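Local coordinates for protein transcriptional regulator, LacI family (Corynebacterium glutamicum, PDB 3H5T) that binds a palindromic promoter motif and, in an inositol-dependent way, activates transcription of the inositol phosphate synthase gene, so helping to regulate cell wall biogenesis, at residues A[16-21]-A[48-53]; A[26-29]-A[34-37]; A[79-82]-A[87-90]; A[146-151]-A[161-166]; A[178-183]-A[349-354]. All blocks are in the same frame, centred on the assembly; numbering follows the deposited sequence.

Contact 1. Residues A[16-21]-A[48-53]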
loop_
_atom_site.group_PDB
_atom_site.type_symbol
_atom_site.label_atom_id
_atom_site.label_comp_id
_atom_site.label_asym_id
_atom_site.label_seq_id
_atom_site.Cartn_x
_atom_site.Cartn_y
_atom_site.Cartn_z
ATOM N N ALA A 16 18.966 27.875 23.927
ATOM C CA ALA A 16 19.404 29.207 24.334
ATOM C C ALA A 16 18.529 29.721 25.470
ATOM O O ALA A 16 19.037 30.265 26.452
ATOM C CB ALA A 16 19.340 30.175 23.157
ATOM N N ALA A 17 17.217 29.545 25.330
ATOM C CA ALA A 17 16.265 29.997 26.339
ATOM C C ALA A 17 16.490 29.325 27.683
ATOM O O ALA A 17 16.464 29.981 28.722
ATOM C CB ALA A 17 14.835 29.746 25.870
ATOM N N LYS A 18 16.702 28.019 27.673
ATOM C CA LYS A 18 16.923 27.308 28.923
ATOM C C LYS A 18 18.204 27.794 29.621
ATOM O O LYS A 18 18.310 27.727 30.850
ATOM C CB LYS A 18 16.995 25.794 28.672
ATOM C CG LYS A 18 17.185 24.964 29.939
ATOM C CD LYS A 18 17.540 23.506 29.624
ATOM C CE LYS A 18 17.919 22.727 30.901
ATOM N NZ LYS A 18 18.352 21.307 30.647
ATOM N N LEU A 19 19.163 28.298 28.844
ATOM C CA LEU A 19 20.429 28.766 29.408
ATOM C C LEU A 19 20.570 30.290 29.476
ATOM O O LEU A 19 21.599 30.813 29.909
ATOM C CB LEU A 19 21.588 28.182 28.602
ATOM C CG LEU A 19 21.701 26.661 28.608
ATOM C CD1 LEU A 19 22.566 26.204 27.454
ATOM C CD2 LEU A 19 22.273 26.202 29.940
ATOM N N GLY A 20 19.542 31.002 29.039
ATOM C CA GLY A 20 19.614 32.448 29.064
ATOM C C GLY A 20 20.679 33.035 28.148
ATOM O O GLY A 20 21.234 34.095 28.445
ATOM N N ILE A 21 20.980 32.351 27.045
ATOM C CA ILE A 21 21.956 32.859 26.086
ATOM C C ILE A 21 21.266 33.046 24.731
ATOM O O ILE A 21 20.049 32.880 24.623
ATOM C CB ILE A 21 23.193 31.914 25.940
ATOM C CG1 ILE A 21 22.749 30.480 25.643
ATOM C CG2 ILE A 21 24.043 31.959 27.209
ATOM C CD1 ILE A 21 23.918 29.513 25.469
ATOM N N ALA A 48 21.918 20.067 25.422
ATOM C CA ALA A 48 21.364 19.520 24.191
ATOM C C ALA A 48 21.125 18.025 24.406
ATOM O O ALA A 48 20.138 17.455 23.945
ATOM C CB ALA A 48 22.333 19.736 23.041
ATOM N N GLU A 49 22.044 17.395 25.121
ATOM C CA GLU A 49 21.943 15.977 25.408
ATOM C C GLU A 49 20.712 15.695 26.259
ATOM O O GLU A 49 19.941 14.789 25.950
ATOM C CB GLU A 49 23.210 15.523 26.124
ATOM C CG GLU A 49 23.273 14.072 26.516
ATOM C CD GLU A 49 24.681 13.681 26.918
ATOM O OE1 GLU A 49 25.335 14.465 27.640
ATOM O OE2 GLU A 49 25.133 12.591 26.516
ATOM N N ASP A 50 20.529 16.473 27.326
ATOM C CA ASP A 50 19.382 16.313 28.218
ATOM C C ASP A 50 18.078 16.421 27.433
ATOM O O ASP A 50 17.040 15.882 27.826
ATOM C CB ASP A 50 19.383 17.403 29.301
ATOM C CG ASP A 50 20.661 17.416 30.124
ATOM O OD1 ASP A 50 21.163 16.321 30.464
ATOM O OD2 ASP A 50 21.154 18.520 30.446
ATOM N N MET A 51 18.152 17.119 26.311
ATOM C CA MET A 51 17.001 17.368 25.462
ATOM C C MET A 51 16.804 16.296 24.398
ATOM O O MET A 51 15.815 16.303 23.673
ATOM C CB MET A 51 17.193 18.730 24.804
ATOM C CG MET A 51 15.942 19.448 24.391
ATOM S SD MET A 51 16.424 21.116 23.930
ATOM C CE MET A 51 16.709 21.823 25.602
ATOM N N GLY A 52 17.752 15.374 24.309
ATOM C CA GLY A 52 17.656 14.325 23.315
ATOM C C GLY A 52 18.084 14.800 21.941
ATOM O O GLY A 52 17.878 14.099 20.949
ATOM N N TYR A 53 18.677 15.991 21.874
ATOM C CA TYR A 53 19.137 16.536 20.601
ATOM C C TYR A 53 20.550 16.056 20.292
ATOM O O TYR A 53 21.485 16.325 21.044
ATOM C CB TYR A 53 19.111 18.065 20.625
ATOM C CG TYR A 53 19.681 18.691 19.371
ATOM C CD1 TYR A 53 19.154 18.383 18.113
ATOM C CD2 TYR A 53 20.748 19.588 19.436
ATOM C CE1 TYR A 53 19.673 18.954 16.950
ATOM C CE2 TYR A 53 21.275 20.164 18.281
ATOM C CZ TYR A 53 20.732 19.843 17.041
ATOM O OH TYR A 53 21.232 20.424 15.895
#
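K18 and D50 form a long salt bridge, NZ to OD2 4.0 Å, between the helix-turn-helix motif and the helix that follows it in the LacI-type DNA-binding region. K18 sits near the C-terminal end of helix 11-19, the first helix of the motif, and D50 near the same end of helix 38-50. At this separation the attraction is electrostatic and no hydrogen bond spans it. The lysine is stretched: CG lies anti to the backbone N (chi1 -178°) and the later torsions keep the chain straight, carrying NZ across toward D50, whose side chain crosses that of the lysine at about a right angle. A lysine suits the place because its amine crosses the space between two exposed helix ends while its methylenes still give apolar surface. Part of that surface faces M51, whose CE comes within 4.4 Å of K18 CD. M51 also rests on I15 of helix 11-19, so its long, flexible thioether bridges the two helices at their surface, and K18 leans on T47 as well. The acid near a helix C-terminus would be disfavoured by the helix dipole, an effect the distant lysine may partly offset.

Both helices close with Schellman motifs. G20 and G52 adopt positive phi, which glycine accepts readily, and each chain turns back on its last turn. After G20, the I21 side chain packs on I44 of helix 38-50. After G52, Y53 N bonds to A48 O at 2.9 Å, and A48 CB lies in plane at the edge of the Y53 ring.

Contact 2. Residues A[26-29]-A[34-37]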
loop_
_atom_site.group_PDB
_atom_site.type_symbol
_atom_site.label_atom_id
_atom_site.label_comp_id
_atom_site.label_asym_id
_atom_site.label_seq_id
_atom_site.Cartn_x
_atom_site.Cartn_y
_atom_site.Cartn_z
ATOM N N VAL A 26 24.389 29.241 21.027
ATOM C CA VAL A 26 24.197 27.793 20.920
ATOM C C VAL A 26 24.793 27.266 19.618
ATOM O O VAL A 26 25.442 26.222 19.600
ATOM C CB VAL A 26 22.682 27.414 20.969
ATOM C CG1 VAL A 26 22.510 25.895 20.768
ATOM C CG2 VAL A 26 22.082 27.847 22.294
ATOM N N SER A 27 24.568 27.993 18.529
ATOM C CA SER A 27 25.096 27.597 17.230
ATOM C C SER A 27 26.631 27.531 17.253
ATOM O O SER A 27 27.226 26.551 16.787
ATOM C CB SER A 27 24.638 28.582 16.157
ATOM O OG SER A 27 24.988 28.113 14.873
ATOM N N ASN A 28 27.267 28.566 17.799
ATOM C CA ASN A 28 28.723 28.603 17.868
ATOM C C ASN A 28 29.255 27.356 18.559
ATOM O O ASN A 28 30.313 26.841 18.215
ATOM C CB ASN A 28 29.192 29.855 18.607
ATOM C CG ASN A 28 28.902 31.120 17.830
ATOM O OD1 ASN A 28 28.694 31.075 16.625
ATOM N ND2 ASN A 28 28.907 32.257 18.511
ATOM N N ALA A 29 28.506 26.866 19.536
ATOM C CA ALA A 29 28.906 25.671 20.257
ATOM C C ALA A 29 29.122 24.533 19.261
ATOM O O ALA A 29 29.963 23.668 19.476
ATOM C CB ALA A 29 27.828 25.288 21.266
ATOM N N GLU A 34 35.535 28.049 19.004
ATOM C CA GLU A 34 36.466 29.060 19.491
ATOM C C GLU A 34 35.798 30.358 19.967
ATOM O O GLU A 34 36.405 31.133 20.704
ATOM C CB GLU A 34 37.537 29.367 18.422
ATOM C CG GLU A 34 37.085 30.154 17.179
ATOM C CD GLU A 34 36.114 29.401 16.276
ATOM O OE1 GLU A 34 36.267 28.174 16.095
ATOM O OE2 GLU A 34 35.201 30.053 15.722
ATOM N N GLN A 35 34.549 30.581 19.565
ATOM C CA GLN A 35 33.816 31.791 19.949
ATOM C C GLN A 35 33.328 31.811 21.400
ATOM O O GLN A 35 32.770 32.807 21.856
ATOM C CB GLN A 35 32.610 31.984 19.023
ATOM C CG GLN A 35 32.961 32.375 17.594
ATOM C CD GLN A 35 33.168 33.864 17.436
ATOM O OE1 GLN A 35 32.233 34.654 17.584
ATOM N NE2 GLN A 35 34.397 34.260 17.139
ATOM N N LEU A 36 33.523 30.714 22.122
ATOM C CA LEU A 36 33.083 30.650 23.510
ATOM C C LEU A 36 34.001 29.781 24.360
ATOM O O LEU A 36 34.791 29.002 23.831
ATOM C CB LEU A 36 31.632 30.147 23.581
ATOM C CG LEU A 36 31.189 28.998 22.671
ATOM C CD1 LEU A 36 32.028 27.759 22.933
ATOM C CD2 LEU A 36 29.725 28.714 22.905
ATOM N N SER A 37 33.901 29.919 25.678
ATOM C CA SER A 37 34.750 29.146 26.587
ATOM C C SER A 37 34.449 27.649 26.535
ATOM O O SER A 37 33.350 27.244 26.169
ATOM C CB SER A 37 34.576 29.649 28.022
ATOM O OG SER A 37 33.235 29.499 28.444
HETATM O O HOH W 1 29.777 34.771 17.229
#
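N28 and Q35 meet in two ways, through a bridging water and by van der Waals contact of the N28 amide with the Q35 CB methylene. The water accepts from N28 ND2 at 3.0 Å and donates to Q35 OE1 at 2.5 Å, a short distance that deserves little weight at this resolution. Two amides fit such a bridge because one offers an N-H and the other a carbonyl oxygen. Their planes stand 88° apart, nearly perpendicular, so the two groups do not stack.

Beside the water bridge there is direct van der Waals contact. N28 ND2 approaches Q35 CB to 3.7 Å, with N28 CB also near that methylene. The Q35 chain bends at chi2 (-84°), which helps bring OE1 to the water.

The apolar part belongs to L36 and A29. One leucine methyl, CD2, lies alongside the helix, 4.2 Å from A29 CB and 4.0 Å from A29 N. Alanine fits here since its short side chain lets that methyl come close to the helix backbone, while the branched leucine can serve two helices at once.

S37 occupies the N-cap of the next helix, where its OG makes a weak hydrogen bond to L40 N; serine is well suited to this role. Segment 26-29 lies on helix 23-31, the second helix of the helix-turn-helix motif, which in this family is the recognition helix. The 34-37 loop connects it to helix 38-50, and L36 and A29 both touch I44 of that helix, while V26 packs against L12, I15 and A16 of helix 11-19.

Contact 3. Residues A[79-82]-A[87-90]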
loop_
_atom_site.group_PDB
_atom_site.type_symbol
_atom_site.label_atom_id
_atom_site.label_comp_id
_atom_site.label_asym_id
_atom_site.label_seq_id
_atom_site.Cartn_x
_atom_site.Cartn_y
_atom_site.Cartn_z
ATOM N N LEU A 79 8.932 0.533 -12.038
ATOM C CA LEU A 79 9.532 1.360 -10.999
ATOM C C LEU A 79 8.743 2.638 -10.714
ATOM O O LEU A 79 8.834 3.185 -9.614
ATOM C CB LEU A 79 10.956 1.739 -11.398
ATOM C CG LEU A 79 11.835 2.243 -10.264
ATOM C CD1 LEU A 79 11.909 1.184 -9.170
ATOM C CD2 LEU A 79 13.216 2.555 -10.805
ATOM N N THR A 80 7.975 3.109 -11.702
ATOM C CA THR A 80 7.179 4.326 -11.552
ATOM C C THR A 80 6.088 4.147 -10.497
ATOM O O THR A 80 5.743 5.078 -9.775
ATOM C CB THR A 80 6.514 4.750 -12.894
ATOM O OG1 THR A 80 5.733 3.667 -13.414
ATOM C CG2 THR A 80 7.573 5.144 -13.926
ATOM N N TYR A 81 5.556 2.935 -10.418
ATOM C CA TYR A 81 4.506 2.578 -9.471
ATOM C C TYR A 81 4.848 3.024 -8.052
ATOM O O TYR A 81 3.985 3.508 -7.326
ATOM C CB TYR A 81 4.328 1.065 -9.486
ATOM C CG TYR A 81 3.002 0.553 -9.001
ATOM C CD1 TYR A 81 1.897 0.500 -9.854
ATOM C CD2 TYR A 81 2.849 0.103 -7.689
ATOM C CE1 TYR A 81 0.672 0.014 -9.413
ATOM C CE2 TYR A 81 1.635 -0.382 -7.237
ATOM C CZ TYR A 81 0.549 -0.422 -8.098
ATOM O OH TYR A 81 -0.666 -0.874 -7.632
ATOM N N ALA A 82 6.104 2.851 -7.652
ATOM C CA ALA A 82 6.547 3.228 -6.310
ATOM C C ALA A 82 6.456 4.737 -6.046
ATOM O O ALA A 82 6.613 5.187 -4.907
ATOM C CB ALA A 82 7.975 2.754 -6.085
ATOM N N ALA A 87 -0.971 4.797 -2.650
ATOM C CA ALA A 87 -1.032 3.829 -1.557
ATOM C C ALA A 87 0.372 3.245 -1.325
ATOM O O ALA A 87 0.802 3.050 -0.185
ATOM C CB ALA A 87 -2.011 2.718 -1.890
ATOM N N SER A 88 1.080 2.977 -2.419
ATOM C CA SER A 88 2.423 2.425 -2.346
ATOM C C SER A 88 3.418 3.467 -1.841
ATOM O O SER A 88 4.392 3.129 -1.154
ATOM C CB SER A 88 2.858 1.904 -3.721
ATOM O OG SER A 88 2.078 0.788 -4.114
ATOM N N VAL A 89 3.188 4.732 -2.175
ATOM C CA VAL A 89 4.093 5.774 -1.713
ATOM C C VAL A 89 3.925 5.967 -0.200
ATOM O O VAL A 89 4.859 6.357 0.488
ATOM C CB VAL A 89 3.846 7.117 -2.449
ATOM C CG1 VAL A 89 4.649 8.235 -1.786
ATOM C CG2 VAL A 89 4.241 6.989 -3.914
ATOM N N ASP A 90 2.738 5.689 0.321
ATOM C CA ASP A 90 2.521 5.824 1.749
ATOM C C ASP A 90 3.186 4.630 2.421
ATOM O O ASP A 90 3.733 4.749 3.516
ATOM C CB ASP A 90 1.023 5.862 2.069
ATOM C CG ASP A 90 0.385 7.206 1.733
ATOM O OD1 ASP A 90 -0.865 7.286 1.715
ATOM O OD2 ASP A 90 1.132 8.184 1.490
#
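The phenol ring of Y81 meets S88 obliquely: the serine OG lies 3.4 Å from CE2 and 3.7 Å from CD2. No hydrogen bond joins the two. At Y81 a chi1 of -158° puts CG roughly opposite the residue's own N, which swings the ring alongside the start of helix 86-98. The small S88 side chain allows this close passage, and its hydroxyl is occupied elsewhere, hydrogen-bonded to Y135 OH and to D85 OD2, so two groups hold OG in its position beside the ring.

The second meeting is between the A82 carbonyl and V89. Methyl CG2 of the valine faces A82 O, 3.1 Å away, a closeness not to be pressed at this resolution, and A82 C at 3.8 Å. Here the backbone does the touching for A82, whose CB points away from segment 87-90 and touches L75 of strand 70-75 and L106 of strand 103-108; alanine fits that buried spot because it is small and apolar.

A82 and S88 bring their CA atoms to 5.8 Å as the chain turns from helix 81-84 into helix 86-98. These elements follow strand 70-75, the first strand, in chain order, of the seven-stranded sheet. Y81 OH makes a weak hydrogen bond to N250 ND2, just beyond strand 244-247 of the other sheet, and A87 touches D304 and T306. Such links to residues following strands of the other sheet are consistent with a place where the two lobes face each other, as in the periplasmic-binding-protein fold of LacI-family regulators.

Contact 4. Residues A[146-151]-A[161-166]; sequences AIRARG and AREEGM
R148 donates through NH1 to the backbone carbonyl of E164, NH1 to O 2.9 Å, in a nearly straight bond (173°). The oxygen lies in the guanidinium plane, while the donor is tilted 26° out of the carbonyl plane. The other terminal nitrogen, NH2, makes a salt bridge to E163 OE1, modelled at 2.4 Å, a length too short to trust. Arginine suits this place because one flat group serves a carbonyl and a carboxylate together. Its chain runs out from the helix and bends at chi3 (-55°), turning the guanidinium toward the loop. E163 has a second partner: its OE2 pairs with K139 NZ, which probably helps to fix the carboxylate.

The M166 methyl, CE, lies over one guanidinium face near its rim, 3.6 Å from R148 NH2, and the M166 side chain also packs on I134 and I156. E163 to M166 form a type II beta turn, in which G165 takes the positive phi. E164 O belongs to the central peptide of that turn.

Helix 142-150 is the crossover between the parallel strands 132-135 and 154-157, a beta-alpha-beta unit of the Rossmann-like lobe. R148 ties it to the loop leading into strand 168-171.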
loop_
_atom_site.group_PDB
_atom_site.type_symbol
_atom_site.label_atom_id
_atom_site.label_comp_id
_atom_site.label_asym_id
_atom_site.label_seq_id
_atom_site.Cartn_x
_atom_site.Cartn_y
_atom_site.Cartn_z
ATOM N N ALA A 146 13.192 -17.263 -6.165
ATOM C CA ALA A 146 14.546 -16.796 -6.395
ATOM C C ALA A 146 15.137 -16.234 -5.103
ATOM O O ALA A 146 16.299 -16.461 -4.797
ATOM C CB ALA A 146 14.562 -15.741 -7.491
ATOM N N ILE A 147 14.330 -15.504 -4.342
ATOM C CA ILE A 147 14.782 -14.928 -3.077
ATOM C C ILE A 147 15.088 -16.022 -2.053
ATOM O O ILE A 147 16.029 -15.901 -1.270
ATOM C CB ILE A 147 13.712 -13.966 -2.497
ATOM C CG1 ILE A 147 13.649 -12.702 -3.356
ATOM C CG2 ILE A 147 14.022 -13.628 -1.051
ATOM C CD1 ILE A 147 12.584 -11.721 -2.941
ATOM N N ARG A 148 14.287 -17.086 -2.069
ATOM C CA ARG A 148 14.459 -18.215 -1.155
ATOM C C ARG A 148 15.734 -18.987 -1.497
ATOM O O ARG A 148 16.473 -19.426 -0.608
ATOM C CB ARG A 148 13.254 -19.154 -1.264
ATOM C CG ARG A 148 13.255 -20.313 -0.288
ATOM C CD ARG A 148 12.130 -21.285 -0.594
ATOM N NE ARG A 148 10.824 -20.631 -0.617
ATOM C CZ ARG A 148 10.229 -20.134 0.458
ATOM N NH1 ARG A 148 10.818 -20.225 1.640
ATOM N NH2 ARG A 148 9.056 -19.533 0.350
ATOM N N ALA A 149 15.985 -19.148 -2.795
ATOM C CA ALA A 149 17.158 -19.867 -3.275
ATOM C C ALA A 149 18.438 -19.122 -2.933
ATOM O O ALA A 149 19.496 -19.729 -2.833
ATOM C CB ALA A 149 17.064 -20.074 -4.779
ATOM N N ARG A 150 18.345 -17.805 -2.765
ATOM C CA ARG A 150 19.512 -17.006 -2.428
ATOM C C ARG A 150 19.647 -16.930 -0.899
ATOM O O ARG A 150 20.679 -16.510 -0.369
ATOM C CB ARG A 150 19.377 -15.598 -3.037
ATOM C CG ARG A 150 20.477 -14.632 -2.611
ATOM C CD ARG A 150 20.369 -13.253 -3.260
ATOM N NE ARG A 150 21.353 -12.349 -2.670
ATOM C CZ ARG A 150 21.656 -11.139 -3.135
ATOM N NH1 ARG A 150 21.051 -10.664 -4.215
ATOM N NH2 ARG A 150 22.583 -10.407 -2.525
ATOM N N GLY A 151 18.603 -17.356 -0.193
ATOM C CA GLY A 151 18.641 -17.315 1.259
ATOM C C GLY A 151 18.676 -15.888 1.775
ATOM O O GLY A 151 19.309 -15.594 2.787
ATOM N N ALA A 161 0.733 -14.704 1.153
ATOM C CA ALA A 161 0.609 -15.228 2.500
ATOM C C ALA A 161 1.117 -16.656 2.535
ATOM O O ALA A 161 1.229 -17.312 1.501
ATOM C CB ALA A 161 -0.859 -15.207 2.935
ATOM N N ARG A 162 1.424 -17.125 3.736
ATOM C CA ARG A 162 1.862 -18.492 3.939
ATOM C C ARG A 162 3.131 -18.944 3.214
ATOM O O ARG A 162 3.166 -20.031 2.642
ATOM C CB ARG A 162 0.702 -19.435 3.600
ATOM C CG ARG A 162 -0.531 -19.258 4.495
ATOM C CD ARG A 162 -1.710 -20.096 4.020
ATOM N NE ARG A 162 -2.264 -19.569 2.776
ATOM C CZ ARG A 162 -3.027 -18.479 2.691
ATOM N NH1 ARG A 162 -3.347 -17.790 3.787
ATOM N NH2 ARG A 162 -3.460 -18.066 1.500
ATOM N N GLU A 163 4.168 -18.113 3.224
ATOM C CA GLU A 163 5.440 -18.500 2.624
ATOM C C GLU A 163 6.289 -18.887 3.819
ATOM O O GLU A 163 6.331 -18.159 4.801
ATOM C CB GLU A 163 6.105 -17.335 1.881
ATOM C CG GLU A 163 5.579 -17.087 0.476
ATOM C CD GLU A 163 5.741 -18.292 -0.438
ATOM O OE1 GLU A 163 6.832 -18.897 -0.434
ATOM O OE2 GLU A 163 4.780 -18.628 -1.167
ATOM N N GLU A 164 6.955 -20.030 3.753
ATOM C CA GLU A 164 7.779 -20.465 4.876
ATOM C C GLU A 164 9.023 -19.592 5.065
ATOM O O GLU A 164 9.687 -19.227 4.103
ATOM C CB GLU A 164 8.198 -21.928 4.688
ATOM C CG GLU A 164 9.105 -22.451 5.797
ATOM C CD GLU A 164 9.778 -23.754 5.424
ATOM O OE1 GLU A 164 10.430 -23.796 4.356
ATOM O OE2 GLU A 164 9.661 -24.731 6.197
ATOM N N GLY A 165 9.320 -19.260 6.317
ATOM C CA GLY A 165 10.487 -18.450 6.633
ATOM C C GLY A 165 10.404 -16.986 6.238
ATOM O O GLY A 165 11.412 -16.282 6.265
ATOM N N MET A 166 9.208 -16.519 5.889
ATOM C CA MET A 166 9.019 -15.133 5.468
ATOM C C MET A 166 7.881 -14.411 6.210
ATOM O O MET A 166 6.722 -14.500 5.801
ATOM C CB MET A 166 8.744 -15.085 3.949
ATOM C CG MET A 166 9.954 -15.320 3.032
ATOM S SD MET A 166 9.578 -15.258 1.234
ATOM C CE MET A 166 10.725 -16.383 0.654
#

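Contact 5. Residues A[178-183]-A[349-354]; sequences APAAQA and TSFHPG
F351 packs against the first two turns of helix 178-186, its ring meeting P179, A180 and A183. P179 CB stands 3.6 Å from F351 CG, and P179 O lies over one ring face, 3.6 Å from CZ. The methyl of A183 approaches the same ring obliquely, CB to CZ 3.7 Å, while A180 meets CE1 with its CA at 3.7 Å. Small alanines and a compact proline ring let an aromatic of this size come close to the helix backbone, and proline also suits a helix's first turn, where its missing N-H costs no helical bond.

P179 O has its own bond within the helix, accepting from A183 N at 3.1 Å, so the carbonyl over the ring is part of a regular turn. On the opposite face of F351 P353 N, from the chain just after the strand, lies toward the rim. With chi1 at -172°, the ring swings away from the F351 backbone N and out onto the helix.

Strand 350-352 makes 34° with the helix, their axes approaching to 8.8 Å. It runs antiparallel to strand 316-318, with backbone bonds from S350 to I318 and H352 to T316, and H352 ND1 bonds to L314 O. On another side of the helix, A181 touches helix 221-235. Helix 178-186 leads on to strand 192-197 of the five-stranded sheet, so F351 joins the end of the seven-stranded sheet's strand 344-352 to a helix flanking the other lobe.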
loop_
_atom_site.group_PDB
_atom_site.type_symbol
_atom_site.label_atom_id
_atom_site.label_comp_id
_atom_site.label_asym_id
_atom_site.label_seq_id
_atom_site.Cartn_x
_atom_site.Cartn_y
_atom_site.Cartn_z
ATOM N N ALA A 178 -15.746 -6.161 3.956
ATOM C CA ALA A 178 -17.145 -6.339 4.360
ATOM C C ALA A 178 -17.903 -5.026 4.584
ATOM O O ALA A 178 -18.968 -4.823 4.008
ATOM C CB ALA A 178 -17.230 -7.220 5.614
ATOM N N PRO A 179 -17.364 -4.115 5.413
ATOM C CA PRO A 179 -18.031 -2.834 5.682
ATOM C C PRO A 179 -18.432 -2.042 4.439
ATOM O O PRO A 179 -19.425 -1.309 4.449
ATOM C CB PRO A 179 -17.003 -2.090 6.525
ATOM C CG PRO A 179 -16.369 -3.188 7.299
ATOM C CD PRO A 179 -16.152 -4.250 6.242
ATOM N N ALA A 180 -17.662 -2.191 3.369
ATOM C CA ALA A 180 -17.935 -1.482 2.126
ATOM C C ALA A 180 -19.083 -2.111 1.333
ATOM O O ALA A 180 -19.989 -1.413 0.873
ATOM C CB ALA A 180 -16.673 -1.434 1.277
ATOM N N ALA A 181 -19.046 -3.427 1.161
ATOM C CA ALA A 181 -20.103 -4.103 0.416
ATOM C C ALA A 181 -21.405 -3.994 1.210
ATOM O O ALA A 181 -22.480 -3.790 0.643
ATOM C CB ALA A 181 -19.734 -5.554 0.193
ATOM N N GLN A 182 -21.296 -4.122 2.531
ATOM C CA GLN A 182 -22.453 -4.024 3.410
ATOM C C GLN A 182 -23.103 -2.652 3.288
ATOM O O GLN A 182 -24.321 -2.544 3.199
ATOM C CB GLN A 182 -22.044 -4.245 4.860
ATOM C CG GLN A 182 -23.228 -4.408 5.772
ATOM C CD GLN A 182 -24.029 -5.636 5.422
ATOM O OE1 GLN A 182 -23.602 -6.761 5.678
ATOM N NE2 GLN A 182 -25.190 -5.429 4.810
ATOM N N ALA A 183 -22.280 -1.607 3.288
ATOM C CA ALA A 183 -22.777 -0.243 3.172
ATOM C C ALA A 183 -23.574 -0.085 1.881
ATOM O O ALA A 183 -24.541 0.677 1.830
ATOM C CB ALA A 183 -21.614 0.753 3.201
ATOM N N THR A 349 -8.034 -2.309 9.968
ATOM C CA THR A 349 -8.524 -1.293 9.051
ATOM C C THR A 349 -9.744 -0.676 9.721
ATOM O O THR A 349 -10.225 -1.183 10.728
ATOM C CB THR A 349 -8.974 -1.901 7.705
ATOM O OG1 THR A 349 -10.167 -2.674 7.903
ATOM C CG2 THR A 349 -7.878 -2.795 7.126
ATOM N N SER A 350 -10.248 0.418 9.169
ATOM C CA SER A 350 -11.433 1.059 9.718
ATOM C C SER A 350 -12.233 1.626 8.559
ATOM O O SER A 350 -11.676 2.254 7.662
ATOM C CB SER A 350 -11.045 2.175 10.689
ATOM O OG SER A 350 -10.269 3.163 10.038
ATOM N N PHE A 351 -13.537 1.396 8.575
ATOM C CA PHE A 351 -14.394 1.881 7.514
ATOM C C PHE A 351 -14.556 3.395 7.592
ATOM O O PHE A 351 -14.569 3.972 8.674
ATOM C CB PHE A 351 -15.762 1.198 7.600
ATOM C CG PHE A 351 -16.659 1.490 6.429
ATOM C CD1 PHE A 351 -16.220 1.260 5.126
ATOM C CD2 PHE A 351 -17.939 2.005 6.627
ATOM C CE1 PHE A 351 -17.041 1.542 4.034
ATOM C CE2 PHE A 351 -18.769 2.292 5.539
ATOM C CZ PHE A 351 -18.318 2.059 4.239
ATOM N N HIS A 352 -14.680 4.029 6.432
ATOM C CA HIS A 352 -14.852 5.477 6.345
ATOM C C HIS A 352 -16.177 5.736 5.623
ATOM O O HIS A 352 -16.223 5.777 4.393
ATOM C CB HIS A 352 -13.685 6.080 5.562
ATOM C CG HIS A 352 -13.692 7.573 5.508
ATOM N ND1 HIS A 352 -13.955 8.274 4.352
ATOM C CD2 HIS A 352 -13.447 8.500 6.463
ATOM C CE1 HIS A 352 -13.872 9.570 4.596
ATOM N NE2 HIS A 352 -13.564 9.733 5.870
ATOM N N PRO A 353 -17.275 5.908 6.385
ATOM C CA PRO A 353 -18.610 6.156 5.827
ATOM C C PRO A 353 -18.606 7.037 4.588
ATOM O O PRO A 353 -19.313 6.757 3.626
ATOM C CB PRO A 353 -19.353 6.777 7.001
ATOM C CG PRO A 353 -18.790 6.016 8.153
ATOM C CD PRO A 353 -17.303 6.021 7.856
ATOM N N GLY A 354 -17.809 8.099 4.619
ATOM C CA GLY A 354 -17.698 8.986 3.472
ATOM C C GLY A 354 -18.977 9.627 2.966
ATOM O O GLY A 354 -19.970 9.716 3.689
#

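Contacts 1 and 2 share the DNA-binding region. Their centres are 14 Å apart, they touch where A16 and I21 meet V26, and contact 2 is nested within the loop closed by contact 1; together they link helices 11-19, 23-31 and 38-50 into one small helical unit. Contacts 3, 4 and 5 follow in series in the region belonging to the periplasmic-binding and sugar-binding family of LacI proteins, their centres 23 to 34 Å apart without touching. Contacts 3 and 4 lie about the seven-stranded sheet, while contact 5 joins its strand 344-352 to helix 178-186. Centres of contacts 1 and 3 are 40 Å apart, consistent with a separate DNA-binding head and two-lobed body.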